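Local coordinates for JamJ (Lyngbya majuscula, PDB 5DOZ), which binds NADPH and, as the enoyl reductase of a polyketide synthase, probably catalyses formation of a cyclopropane ring, at residues G67-S70 and V71-T75. Numbering follows the deposited sequence.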
loop_
_atom_site.group_PDB
_atom_site.type_symbol
_atom_site.label_atom_id
_atom_site.label_comp_id
_atom_site.label_asym_id
_atom_site.label_seq_id
_atom_site.Cartn_x
_atom_site.Cartn_y
_atom_site.Cartn_z
ATOM N N GLY A 67 13.872 -11.078 -11.548
ATOM C CA GLY A 67 14.627 -12.265 -11.951
ATOM C C GLY A 67 14.292 -13.534 -11.194
ATOM O O GLY A 67 15.076 -14.481 -11.199
ATOM N N ILE A 68 13.124 -13.557 -10.554
ATOM C CA ILE A 68 12.706 -14.698 -9.737
ATOM C C ILE A 68 12.302 -15.884 -10.613
ATOM O O ILE A 68 11.223 -15.888 -11.218
ATOM C CB ILE A 68 11.561 -14.326 -8.763
ATOM C CG1 ILE A 68 11.900 -13.036 -8.001
ATOM C CG2 ILE A 68 11.291 -15.476 -7.799
ATOM C CD1 ILE A 68 10.808 -12.529 -7.084
ATOM N N THR A 69 13.182 -16.882 -10.681
ATOM C CA THR A 69 12.947 -18.081 -11.492
ATOM C C THR A 69 12.371 -19.223 -10.658
ATOM O O THR A 69 11.546 -20.002 -11.142
ATOM C CB THR A 69 14.233 -18.575 -12.189
ATOM O OG1 THR A 69 15.241 -18.850 -11.208
ATOM C CG2 THR A 69 14.750 -17.532 -13.180
ATOM N N SER A 70 12.815 -19.315 -9.409
ATOM C CA SER A 70 12.365 -20.366 -8.510
ATOM C C SER A 70 11.872 -19.778 -7.195
ATOM O O SER A 70 12.110 -18.606 -6.898
ATOM C CB SER A 70 13.497 -21.362 -8.241
ATOM O OG SER A 70 14.400 -20.864 -7.270
ATOM N N VAL A 71 11.198 -20.618 -6.414
ATOM C CA VAL A 71 10.704 -20.264 -5.086
ATOM C C VAL A 71 11.852 -19.910 -4.129
ATOM O O VAL A 71 11.685 -19.093 -3.220
ATOM C CB VAL A 71 9.817 -21.400 -4.512
ATOM C CG1 VAL A 71 10.641 -22.627 -4.129
ATOM C CG2 VAL A 71 8.988 -20.906 -3.342
ATOM N N ASP A 72 13.017 -20.514 -4.367
ATOM C CA ASP A 72 14.218 -20.302 -3.561
ATOM C C ASP A 72 14.753 -18.878 -3.658
ATOM O O ASP A 72 15.540 -18.447 -2.813
ATOM C CB ASP A 72 15.316 -21.286 -3.987
ATOM C CG ASP A 72 14.857 -22.732 -3.945
ATOM O OD1 ASP A 72 13.995 -23.067 -3.103
ATOM O OD2 ASP A 72 15.362 -23.537 -4.754
ATOM N N HIS A 73 14.333 -18.156 -4.694
ATOM C CA HIS A 73 14.776 -16.779 -4.911
ATOM C C HIS A 73 13.769 -15.748 -4.387
ATOM O O HIS A 73 14.021 -14.540 -4.435
ATOM C CB HIS A 73 15.070 -16.542 -6.397
ATOM C CG HIS A 73 16.011 -17.545 -6.993
ATOM N ND1 HIS A 73 15.714 -18.260 -8.133
ATOM C CD2 HIS A 73 17.235 -17.968 -6.592
ATOM C CE1 HIS A 73 16.720 -19.068 -8.418
ATOM N NE2 HIS A 73 17.653 -18.913 -7.496
ATOM N N LEU A 74 12.635 -16.230 -3.885
ATOM C CA LEU A 74 11.582 -15.346 -3.390
ATOM C C LEU A 74 11.887 -14.835 -1.980
ATOM O O LEU A 74 12.208 -15.609 -1.072
ATOM C CB LEU A 74 10.209 -16.035 -3.447
ATOM C CG LEU A 74 8.934 -15.212 -3.200
ATOM C CD1 LEU A 74 8.739 -14.104 -4.231
ATOM C CD2 LEU A 74 7.713 -16.120 -3.165
ATOM N N THR A 75 11.815 -13.520 -1.824
ATOM C CA THR A 75 11.887 -12.885 -0.512
ATOM C C THR A 75 10.577 -12.137 -0.281
ATOM O O THR A 75 9.751 -12.017 -1.191
ATOM C CB THR A 75 13.091 -11.921 -0.394
ATOM O OG1 THR A 75 13.041 -10.951 -1.448
ATOM C CG2 THR A 75 14.424 -12.686 -0.456
#
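Ile68 meets two residues further along the chain with its two branches. Its CD1 reaches CD1 of Leu74 at 3.9 Å, and the two side chains cross at a slant; its CG2, loosely, passes CB of His73 at 4.2 Å, with these two side chains running by each other in opposite senses. Asn62 of helix 59-64 touches both Ile68 and Leu74, so this small apolar patch leans on that helix.

Thr69 comes next, bringing OG1 to the edge of the His73 imidazole, near the ring plane and 3.2 Å from His73 CE1. Ser70 approaches the same ring differently: its OG stands over one face, displaced toward the rim, 3.0 Å from His73 ND1. With chi1 at 80°, OG lies between the backbone N and the carbonyl carbon, and there it takes a weak hydrogen bond from Asp72 N at 3.2 Å. The backbone N of Ser70 gives a weak bond of its own to His73 ND1 (3.3 Å), tying the ring back to the start of the turn. Ser70 O accepts His73 N at 3.2 Å, closing the i to i+3 turn.

One step on, Leu74 N bonds Val71 O at 3.1 Å, while Lys12 NZ of strand 9-13 binds Asp72 O and Leu74 O. Ser70, just before the 3-10 segment 71-73, is thus linked twice to its last residue, His73, and the weak i to i+2 bond from Asp72 N to Ser70 OG has the pattern of an ST turn, in a surface loop of the GroES-like part of this reductase.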